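Local atomic coordinates of conserved protein (Methanothermobacter thermautotrophicus, PDB entry 2WNY), a protein that is of unknown function but belongs to the DUF54 family, is encoded in an exosome superoperon and probably binds RNA. Residues D60-R63 / A64-F68; K25-E28 / A29-V33; L15-Y18 / G19-E23; K71-E74 / V75-R79. The protein carries 1 engineered substitution. All coordinates share one frame; numbering follows the deposited sequence.

In the fold
Followed from the N terminus, the four contacts come in series, each a local one in a continuous stretch of chain, and none encloses or crosses another. Interaction 3 comes first, turning the chain from the end of strand 8-17 toward helix 23-30. Interaction 2 runs along that helix and past its last turn, and its V26 packs on L15 of interaction 3. Two strands later, interaction 1 starts helix 62-76, and interaction 4 ends it. F68 of interaction 1 touches the backbone of V33, joining the beginning of the second helix to the exit of the first. Interactions 3 and 4 lie on opposite sides of the chain's centre.

Interaction 1 of 4, residues D60-R63 / A64-F68; sequences DRRR and ALREF
L65 N donates to R61 O (3.0 Å), R66 N to R62 O and E67 N to R63 O, three successive bonds that establish the first turn of the helix, with R61 at the N-cap position. R62 and R66 lie side by side, pointing the same way, and their guanidinium groups lie flat on one another, with planes 4° apart and centres 4.3 Å apart. R62 NH2 sits above the rim of the R66 group, 3.4 Å from R66 NH1; these are two donors of like charge, so they do not hydrogen-bond to each other. R62 reaches the stack with an extended chain, whereas the R66 chain bends at chi3 (83°) and lays its CD over one face of the R62 group. L65 is the buried member of this turn: its CG rests 3.4 Å from R61 O, and its CD1 is 3.6 Å from D60 O. Cutting this leucine back to alanine would probably open a gap against the D60-R61 backbone and weaken the contact with I8, I11 and L59. L65 and A64 meet L59 of strand 51-59, while F68 reaches I11 of strand 8-17 and L118 and I120 of strand 115-122, so the helix start is anchored on the sheet.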
loop_
_atom_site.group_PDB
_atom_site.type_symbol
_atom_site.label_atom_id
_atom_site.label_comp_id
_atom_site.label_asym_id
_atom_site.label_seq_id
_atom_site.Cartn_x
_atom_site.Cartn_y
_atom_site.Cartn_z
ATOM N N ASP A 60 -5.312 -7.849 7.794
ATOM C CA ASP A 60 -4.501 -8.131 8.960
ATOM C C ASP A 60 -4.109 -9.619 9.069
ATOM O O ASP A 60 -3.540 -10.029 10.076
ATOM C CB ASP A 60 -5.182 -7.611 10.243
ATOM C CG ASP A 60 -6.336 -8.504 10.717
ATOM O OD1 ASP A 60 -6.905 -9.264 9.899
ATOM O OD2 ASP A 60 -6.683 -8.425 11.912
ATOM N N ARG A 61 -4.396 -10.410 8.027
ATOM C CA ARG A 61 -4.007 -11.837 8.008
ATOM C C ARG A 61 -2.490 -11.941 8.072
ATOM O O ARG A 61 -1.801 -11.355 7.241
ATOM C CB ARG A 61 -4.486 -12.556 6.732
ATOM C CG ARG A 61 -5.989 -12.717 6.608
ATOM C CD ARG A 61 -6.387 -13.574 5.391
ATOM N NE ARG A 61 -5.919 -13.069 4.092
ATOM C CZ ARG A 61 -6.494 -12.094 3.387
ATOM N NH1 ARG A 61 -7.568 -11.443 3.839
ATOM N NH2 ARG A 61 -5.981 -11.748 2.214
ATOM N N ARG A 62 -1.991 -12.706 9.042
ATOM C CA ARG A 62 -0.563 -12.907 9.252
ATOM C C ARG A 62 0.212 -13.326 7.982
ATOM O O ARG A 62 1.252 -12.755 7.677
ATOM C CB ARG A 62 -0.355 -13.951 10.341
ATOM C CG ARG A 62 1.075 -14.421 10.457
ATOM C CD ARG A 62 1.272 -15.431 11.529
ATOM N NE ARG A 62 2.695 -15.582 11.779
ATOM C CZ ARG A 62 3.438 -16.578 11.320
ATOM N NH1 ARG A 62 2.892 -17.549 10.604
ATOM N NH2 ARG A 62 4.731 -16.608 11.589
ATOM N N ARG A 63 -0.306 -14.317 7.253
ATOM C CA ARG A 63 0.361 -14.812 6.042
ATOM C C ARG A 63 0.511 -13.732 4.968
ATOM O O ARG A 63 1.584 -13.585 4.377
ATOM C CB ARG A 63 -0.326 -16.081 5.499
ATOM C CG ARG A 63 -0.271 -17.240 6.525
ATOM C CD ARG A 63 -0.303 -18.621 5.893
ATOM N NE ARG A 63 -1.630 -18.961 5.383
ATOM C CZ ARG A 63 -2.468 -19.821 5.959
ATOM N NH1 ARG A 63 -2.134 -20.448 7.081
ATOM N NH2 ARG A 63 -3.648 -20.064 5.403
ATOM N N ALA A 64 -0.537 -12.951 4.736
ATOM C CA ALA A 64 -0.440 -11.855 3.771
ATOM C C ALA A 64 0.491 -10.726 4.245
ATOM O O ALA A 64 1.244 -10.157 3.435
ATOM C CB ALA A 64 -1.818 -11.317 3.435
ATOM N N LEU A 65 0.440 -10.395 5.540
ATOM C CA LEU A 65 1.261 -9.303 6.055
ATOM C C LEU A 65 2.727 -9.661 5.960
ATOM O O LEU A 65 3.568 -8.815 5.652
ATOM C CB LEU A 65 0.912 -8.958 7.504
ATOM C CG LEU A 65 -0.444 -8.282 7.758
ATOM C CD1 LEU A 65 -0.655 -8.104 9.253
ATOM C CD2 LEU A 65 -0.514 -6.968 7.041
ATOM N N ARG A 66 3.033 -10.922 6.227
ATOM C CA ARG A 66 4.422 -11.328 6.239
ATOM C C ARG A 66 4.972 -11.403 4.828
ATOM O O ARG A 66 6.108 -10.983 4.582
ATOM C CB ARG A 66 4.616 -12.617 7.043
ATOM C CG ARG A 66 4.393 -12.377 8.556
ATOM C CD ARG A 66 4.659 -13.631 9.378
ATOM N NE ARG A 66 6.077 -13.822 9.673
ATOM C CZ ARG A 66 6.792 -14.873 9.281
ATOM N NH1 ARG A 66 6.230 -15.850 8.577
ATOM N NH2 ARG A 66 8.073 -14.952 9.604
ATOM N N GLU A 67 4.181 -11.943 3.901
ATOM C CA GLU A 67 4.566 -11.972 2.488
ATOM C C GLU A 67 4.767 -10.560 1.923
ATOM O O GLU A 67 5.674 -10.298 1.107
ATOM C CB GLU A 67 3.498 -12.699 1.647
ATOM C CG GLU A 67 3.826 -12.707 0.150
ATOM C CD GLU A 67 3.063 -13.761 -0.648
ATOM O OE1 GLU A 67 2.316 -14.570 -0.056
ATOM O OE2 GLU A 67 3.229 -13.791 -1.879
ATOM N N PHE A 68 3.899 -9.648 2.334
ATOM C CA PHE A 68 4.037 -8.263 1.928
ATOM C C PHE A 68 5.376 -7.667 2.425
ATOM O O PHE A 68 6.095 -7.008 1.666
ATOM C CB PHE A 68 2.886 -7.439 2.463
ATOM C CG PHE A 68 3.031 -5.967 2.179
ATOM C CD1 PHE A 68 2.532 -5.424 1.000
ATOM C CD2 PHE A 68 3.717 -5.138 3.071
ATOM C CE1 PHE A 68 2.679 -4.050 0.722
ATOM C CE2 PHE A 68 3.865 -3.763 2.815
ATOM C CZ PHE A 68 3.361 -3.222 1.636
#

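Interaction 2 of 4, residues K25-E28 / A29-V33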
loop_
_atom_site.group_PDB
_atom_site.type_symbol
_atom_site.label_atom_id
_atom_site.label_comp_id
_atom_site.label_asym_id
_atom_site.label_seq_id
_atom_site.Cartn_x
_atom_site.Cartn_y
_atom_site.Cartn_z
ATOM N N LYS A 25 -8.188 -6.722 -14.456
ATOM C CA LYS A 25 -6.798 -6.241 -14.532
ATOM C C LYS A 25 -6.401 -5.294 -13.408
ATOM O O LYS A 25 -5.246 -5.300 -12.989
ATOM C CB LYS A 25 -6.550 -5.571 -15.876
ATOM C CG LYS A 25 -6.664 -6.559 -17.013
ATOM C CD LYS A 25 -6.027 -6.036 -18.278
ATOM C CE LYS A 25 -7.044 -5.380 -19.155
ATOM N NZ LYS A 25 -6.437 -4.900 -20.419
ATOM N N VAL A 26 -7.330 -4.435 -12.952
ATOM C CA VAL A 26 -7.052 -3.590 -11.804
ATOM C C VAL A 26 -6.765 -4.484 -10.563
ATOM O O VAL A 26 -5.827 -4.230 -9.798
ATOM C CB VAL A 26 -8.183 -2.574 -11.552
ATOM C CG1 VAL A 26 -7.912 -1.732 -10.284
ATOM C CG2 VAL A 26 -8.315 -1.607 -12.770
ATOM N N ILE A 27 -7.580 -5.517 -10.383
ATOM C CA ILE A 27 -7.415 -6.438 -9.262
ATOM C C ILE A 27 -6.140 -7.249 -9.467
ATOM O O ILE A 27 -5.402 -7.475 -8.508
ATOM C CB ILE A 27 -8.653 -7.342 -9.076
ATOM C CG1 ILE A 27 -9.796 -6.552 -8.403
ATOM C CG2 ILE A 27 -8.322 -8.538 -8.216
ATOM C CD1 ILE A 27 -11.165 -7.182 -8.592
ATOM N N GLU A 28 -5.862 -7.672 -10.704
ATOM C CA GLU A 28 -4.555 -8.319 -10.960
ATOM C C GLU A 28 -3.387 -7.426 -10.498
ATOM O O GLU A 28 -2.443 -7.909 -9.870
ATOM C CB GLU A 28 -4.397 -8.691 -12.433
ATOM C CG GLU A 28 -3.125 -9.463 -12.757
ATOM C CD GLU A 28 -2.919 -9.623 -14.262
ATOM O OE1 GLU A 28 -3.894 -9.468 -15.023
ATOM O OE2 GLU A 28 -1.779 -9.890 -14.683
ATOM N N ALA A 29 -3.443 -6.132 -10.823
ATOM C CA ALA A 29 -2.428 -5.177 -10.357
ATOM C C ALA A 29 -2.352 -5.111 -8.817
ATOM O O ALA A 29 -1.278 -5.192 -8.234
ATOM C CB ALA A 29 -2.691 -3.779 -10.951
ATOM N N LEU A 30 -3.497 -4.979 -8.156
ATOM C CA LEU A 30 -3.515 -5.034 -6.687
ATOM C C LEU A 30 -2.871 -6.291 -6.141
ATOM O O LEU A 30 -2.104 -6.221 -5.179
ATOM C CB LEU A 30 -4.954 -4.958 -6.174
ATOM C CG LEU A 30 -5.193 -5.320 -4.712
ATOM C CD1 LEU A 30 -4.535 -4.247 -3.818
ATOM C CD2 LEU A 30 -6.684 -5.383 -4.431
ATOM N N ARG A 31 -3.174 -7.433 -6.752
ATOM C CA ARG A 31 -2.603 -8.720 -6.298
ATOM C C ARG A 31 -1.130 -8.909 -6.623
ATOM O O ARG A 31 -0.522 -9.899 -6.206
ATOM C CB ARG A 31 -3.437 -9.889 -6.827
ATOM C CG ARG A 31 -4.760 -9.963 -6.081
ATOM C CD ARG A 31 -5.666 -11.045 -6.586
ATOM N NE ARG A 31 -6.924 -10.962 -5.844
ATOM C CZ ARG A 31 -8.077 -11.482 -6.243
ATOM N NH1 ARG A 31 -8.158 -12.146 -7.388
ATOM N NH2 ARG A 31 -9.157 -11.327 -5.481
ATOM N N ASN A 32 -0.549 -7.965 -7.359
ATOM C CA ASN A 32 0.908 -7.927 -7.467
ATOM C C ASN A 32 1.511 -7.138 -6.310
ATOM O O ASN A 32 2.714 -7.036 -6.169
ATOM C CB ASN A 32 1.334 -7.350 -8.809
ATOM C CG ASN A 32 1.183 -8.349 -9.933
ATOM O OD1 ASN A 32 1.230 -9.549 -9.703
ATOM N ND2 ASN A 32 0.974 -7.861 -11.145
ATOM N N VAL A 33 0.648 -6.545 -5.494
ATOM C CA VAL A 33 1.107 -5.802 -4.335
ATOM C C VAL A 33 0.649 -6.588 -3.112
ATOM O O VAL A 33 1.433 -6.844 -2.201
ATOM C CB VAL A 33 0.531 -4.359 -4.312
ATOM C CG1 VAL A 33 0.931 -3.620 -3.026
ATOM C CG2 VAL A 33 0.981 -3.552 -5.553
HETATM O O HOH W 1 -1.710 -10.619 -9.772
HETATM O O HOH W 2 0.342 -9.972 -13.187
#
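E28 O is the polar atom on which the helix exit converges: N32 N approaches it at 3.1 Å in a weak bond bent to 121°, and a water lies 2.8 Å away. That water also reaches N32 OD1, though it has more acceptors in range than protons to give. A second water joins the two side chains themselves, donating to E28 OE2 at 2.6 Å and accepting from N32 ND2 at 3.0 Å. N32 ND2 is also bonded to A102 O, so this nitrogen has a protein partner as well as the water. Upstream the backbone is regular, R31 N donating to I27 O at 2.8 Å with A29 N and L30 N making the preceding bonds. R31 then runs alongside I27, its chain extended from CG to NE, and brings the guanidinium over the methyl I27 CG2, which stands 3.5 Å above the plane at its centre. With I27 CG2 anti to the backbone N, the methyl lies along this path, while R31 NH2 bonds A37 O. The charged group is thus held by an apolar contact on one face and a carbonyl at its end, whereas on the E28-N32 side the one weak backbone bond is supplemented by water bridges.

Interaction 3 of 4, residues L15-Y18 / G19-E23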
loop_
_atom_site.group_PDB
_atom_site.type_symbol
_atom_site.label_atom_id
_atom_site.label_comp_id
_atom_site.label_asym_id
_atom_site.label_seq_id
_atom_site.Cartn_x
_atom_site.Cartn_y
_atom_site.Cartn_z
ATOM N N LEU A 15 -7.875 1.455 -4.197
ATOM C CA LEU A 15 -7.556 1.784 -5.621
ATOM C C LEU A 15 -8.839 1.915 -6.400
ATOM O O LEU A 15 -9.916 1.550 -5.898
ATOM C CB LEU A 15 -6.538 0.839 -6.282
ATOM C CG LEU A 15 -6.881 -0.603 -6.658
ATOM C CD1 LEU A 15 -5.784 -1.142 -7.558
ATOM C CD2 LEU A 15 -7.077 -1.477 -5.422
ATOM N N MET A 16 -8.740 2.516 -7.581
ATOM C CA MET A 16 -9.920 2.943 -8.295
ATOM C C MET A 16 -10.033 2.236 -9.615
ATOM O O MET A 16 -9.023 1.859 -10.227
ATOM C CB MET A 16 -9.892 4.464 -8.500
ATOM C CG MET A 16 -8.871 5.125 -7.604
ATOM S SD MET A 16 -9.411 6.646 -6.872
ATOM C CE MET A 16 -9.892 6.006 -5.276
ATOM N N VAL A 17 -11.276 2.050 -10.040
ATOM C CA VAL A 17 -11.546 1.489 -11.359
ATOM C C VAL A 17 -12.358 2.530 -12.117
ATOM O O VAL A 17 -13.520 2.799 -11.761
ATOM C CB VAL A 17 -12.357 0.187 -11.296
ATOM C CG1 VAL A 17 -12.512 -0.414 -12.702
ATOM C CG2 VAL A 17 -11.703 -0.837 -10.347
ATOM N N TYR A 18 -11.752 3.081 -13.162
ATOM C CA TYR A 18 -12.431 4.051 -14.009
ATOM C C TYR A 18 -13.268 3.321 -15.074
ATOM O O TYR A 18 -13.180 2.093 -15.234
ATOM C CB TYR A 18 -11.431 5.053 -14.599
ATOM C CG TYR A 18 -10.943 6.022 -13.542
ATOM C CD1 TYR A 18 -11.574 7.251 -13.349
ATOM C CD2 TYR A 18 -9.887 5.683 -12.692
ATOM C CE1 TYR A 18 -11.166 8.124 -12.353
ATOM C CE2 TYR A 18 -9.472 6.549 -11.681
ATOM C CZ TYR A 18 -10.111 7.756 -11.516
ATOM O OH TYR A 18 -9.716 8.600 -10.525
ATOM N N GLY A 19 -14.097 4.081 -15.770
ATOM C CA GLY A 19 -15.066 3.499 -16.705
ATOM C C GLY A 19 -14.413 2.677 -17.802
ATOM O O GLY A 19 -14.937 1.645 -18.169
ATOM N N THR A 20 -13.269 3.115 -18.335
ATOM C CA THR A 20 -12.619 2.353 -19.400
ATOM C C THR A 20 -11.786 1.184 -18.884
ATOM O O THR A 20 -11.279 0.405 -19.676
ATOM C CB THR A 20 -11.672 3.212 -20.236
ATOM O OG1 THR A 20 -10.632 3.736 -19.385
ATOM C CG2 THR A 20 -12.467 4.334 -20.919
ATOM N N GLU A 21 -11.623 1.079 -17.570
ATOM C CA GLU A 21 -10.783 0.008 -17.020
ATOM C C GLU A 21 -11.459 -1.337 -16.872
ATOM O O GLU A 21 -12.677 -1.426 -16.660
ATOM C CB GLU A 21 -10.167 0.431 -15.707
ATOM C CG GLU A 21 -9.139 1.559 -15.878
ATOM C CD GLU A 21 -8.489 1.868 -14.570
ATOM O OE1 GLU A 21 -9.190 2.405 -13.671
ATOM O OE2 GLU A 21 -7.291 1.538 -14.421
ATOM N N ASP A 22 -10.643 -2.386 -16.993
ATOM C CA ASP A 22 -11.096 -3.748 -16.797
ATOM C C ASP A 22 -10.896 -4.029 -15.318
ATOM O O ASP A 22 -9.774 -4.080 -14.872
ATOM C CB ASP A 22 -10.220 -4.690 -17.631
ATOM C CG ASP A 22 -10.714 -6.140 -17.622
ATOM O OD1 ASP A 22 -10.965 -6.697 -16.543
ATOM O OD2 ASP A 22 -10.836 -6.713 -18.712
ATOM N N GLU A 23 -11.975 -4.186 -14.541
ATOM C CA GLU A 23 -11.784 -4.447 -13.100
ATOM C C GLU A 23 -10.861 -5.658 -12.807
ATOM O O GLU A 23 -10.103 -5.633 -11.835
ATOM C CB GLU A 23 -13.128 -4.605 -12.355
ATOM C CG GLU A 23 -12.960 -4.679 -10.819
ATOM C CD GLU A 23 -14.242 -5.045 -10.095
ATOM O OE1 GLU A 23 -15.101 -4.167 -9.972
ATOM O OE2 GLU A 23 -14.393 -6.206 -9.655
HETATM O O HOH W 3 -15.081 -0.121 -15.216
#
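Y18 and E21 bracket a type I turn, closed by E21 N donating to Y18 O at 3.0 Å, and the glutamate side chain adds a second bond in the reverse sense. E21 OE1 accepts a hydrogen bond from Y18 N at 2.7 Å, nearly straight at 178°, using its anti lone pair. The extended glutamate chain runs beside the tyrosine, pointing the same way, and places OE1 in the plane of the ring at its edge, 3.5 Å from Y18 CD2, with ring and carboxylate planes 39° apart. V17 closes the cluster from the strand side: its CG1 packs 3.9 Å from E21 CB, and CG2 lies 4.1 Å from E23 CG. The other carboxylate oxygen, E21 OE2, forms a salt bridge with K99. With an alanine in place of E21, Y18 N would probably lose its acceptor and K99 its charged mate, and the turn would be less firmly tied. A water lies near both Y18 O (2.9 Å) and E21 O, with more acceptors in reach than protons. In the fold, V17 is paired with T53 of strand 51-59 and covers L55, E21 and V17 both touch V26 of helix 23-30, and Y18 OH bonds Y47 N, so the turn links the strand end to the helix that follows.

Interaction 4 of 4, residues K71-E74 / V75-R79; sequences KFTE and VFRGR
V75 N to K71 O (2.9 Å) and F76 N to F72 O (2.9 Å) are sound helical bonds, but the next, from R77 N to T73 O, is weak, reaching 3.0 Å at only 133°. R77 is where the chain leaves helical torsions. A type II turn from F76 to R79 takes over: R79 N donates to F76 O at 2.8 Å, and G78, with its positive phi, suits the turn. V75 O receives a long, weak bond from R79 NH1, while R79 NE is paired in a salt bridge with E82. T73 OG1 finds its acceptor one turn back, at M69 O, so its methyl is the group that faces R77, with CG2 3.3 Å from R77 NH2.

The apolar side is carried by two phenylalanine side chains that cross at about a right angle, their rings oblique, with planes at 57°. F76 CD2 lies over one face of the F72 ring, toward its rim and 3.6 Å from F72 CE1. F72 CG is anti to its own backbone N (chi1 174°), F76 CG to its carbonyl carbon, and this difference helps to bring the rings together. Nearby, V75 CG2 meets K71 CE, whose lysine makes a cation-pi contact with W107. The chemistry is thus divided: as helical bonding fades, the turn supplies a donor to F76 O and R79 a weak one to V75 O, and F72 and F76 pack on L95.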
loop_
_atom_site.group_PDB
_atom_site.type_symbol
_atom_site.label_atom_id
_atom_site.label_comp_id
_atom_site.label_asym_id
_atom_site.label_seq_id
_atom_site.Cartn_x
_atom_site.Cartn_y
_atom_site.Cartn_z
ATOM N N LYS A 71 8.354 -8.789 0.377
ATOM C CA LYS A 71 8.495 -8.085 -0.896
ATOM C C LYS A 71 8.841 -6.607 -0.667
ATOM O O LYS A 71 9.697 -6.037 -1.356
ATOM C CB LYS A 71 7.207 -8.221 -1.712
ATOM C CG LYS A 71 7.130 -7.361 -2.972
ATOM C CD LYS A 71 8.014 -7.882 -4.083
ATOM C CE LYS A 71 7.630 -7.245 -5.412
ATOM N NZ LYS A 71 8.114 -8.091 -6.530
ATOM N N PHE A 72 8.183 -5.999 0.315
ATOM C CA PHE A 72 8.463 -4.610 0.690
ATOM C C PHE A 72 9.948 -4.429 1.015
ATOM O O PHE A 72 10.593 -3.467 0.554
ATOM C CB PHE A 72 7.565 -4.208 1.873
ATOM C CG PHE A 72 7.859 -2.843 2.447
ATOM C CD1 PHE A 72 7.142 -1.730 2.031
ATOM C CD2 PHE A 72 8.828 -2.682 3.434
ATOM C CE1 PHE A 72 7.401 -0.462 2.571
ATOM C CE2 PHE A 72 9.095 -1.420 3.975
ATOM C CZ PHE A 72 8.375 -0.317 3.548
ATOM N N THR A 73 10.491 -5.365 1.796
ATOM C CA THR A 73 11.928 -5.354 2.143
ATOM C C THR A 73 12.852 -5.470 0.920
ATOM O O THR A 73 13.854 -4.755 0.839
ATOM C CB THR A 73 12.276 -6.438 3.204
ATOM O OG1 THR A 73 11.437 -6.256 4.348
ATOM C CG2 THR A 73 13.735 -6.342 3.650
ATOM N N GLU A 74 12.531 -6.362 -0.019
ATOM C CA GLU A 74 13.356 -6.513 -1.235
ATOM C C GLU A 74 13.319 -5.215 -2.053
ATOM O O GLU A 74 14.351 -4.714 -2.503
ATOM C CB GLU A 74 12.864 -7.666 -2.119
ATOM C CG GLU A 74 12.795 -9.023 -1.447
ATOM C CD GLU A 74 11.932 -10.024 -2.213
ATOM O OE1 GLU A 74 11.252 -9.637 -3.196
ATOM O OE2 GLU A 74 11.937 -11.212 -1.822
ATOM N N VAL A 75 12.118 -4.675 -2.219
ATOM C CA VAL A 75 11.910 -3.464 -3.014
ATOM C C VAL A 75 12.660 -2.264 -2.406
ATOM O O VAL A 75 13.388 -1.573 -3.107
ATOM C CB VAL A 75 10.385 -3.158 -3.186
ATOM C CG1 VAL A 75 10.147 -1.783 -3.819
ATOM C CG2 VAL A 75 9.710 -4.253 -4.026
ATOM N N PHE A 76 12.512 -2.057 -1.098
ATOM C CA PHE A 76 12.924 -0.800 -0.466
ATOM C C PHE A 76 14.219 -0.821 0.360
ATOM O O PHE A 76 14.597 0.202 0.959
ATOM C CB PHE A 76 11.738 -0.205 0.314
ATOM C CG PHE A 76 10.626 0.249 -0.574
ATOM C CD1 PHE A 76 10.857 1.244 -1.528
ATOM C CD2 PHE A 76 9.354 -0.328 -0.490
ATOM C CE1 PHE A 76 9.848 1.674 -2.375
ATOM C CE2 PHE A 76 8.308 0.094 -1.333
ATOM C CZ PHE A 76 8.552 1.095 -2.281
ATOM N N ARG A 77 14.899 -1.973 0.377
ATOM C CA ARG A 77 16.250 -2.111 0.942
ATOM C C ARG A 77 17.098 -0.968 0.386
ATOM O O ARG A 77 17.147 -0.781 -0.834
ATOM C CB ARG A 77 16.835 -3.478 0.535
ATOM C CG ARG A 77 18.330 -3.750 0.845
ATOM C CD ARG A 77 18.597 -4.105 2.304
ATOM N NE ARG A 77 17.780 -5.224 2.781
ATOM C CZ ARG A 77 17.725 -5.637 4.049
ATOM N NH1 ARG A 77 18.449 -5.037 4.994
ATOM N NH2 ARG A 77 16.945 -6.662 4.374
ATOM N N GLY A 78 17.703 -0.182 1.281
ATOM C CA GLY A 78 18.553 0.956 0.911
ATOM C C GLY A 78 17.846 2.122 0.240
ATOM O O GLY A 78 18.486 2.987 -0.348
ATOM N N ARG A 79 16.520 2.152 0.325
ATOM C CA ARG A 79 15.755 3.217 -0.290
ATOM C C ARG A 79 14.927 3.943 0.768
ATOM O O ARG A 79 13.812 4.421 0.497
ATOM C CB ARG A 79 14.863 2.640 -1.401
ATOM C CG ARG A 79 15.628 2.221 -2.644
ATOM C CD ARG A 79 14.746 1.509 -3.636
ATOM N NE ARG A 79 13.730 2.402 -4.196
ATOM C CZ ARG A 79 12.810 2.040 -5.088
ATOM N NH1 ARG A 79 12.753 0.792 -5.531
ATOM N NH2 ARG A 79 11.942 2.932 -5.541
#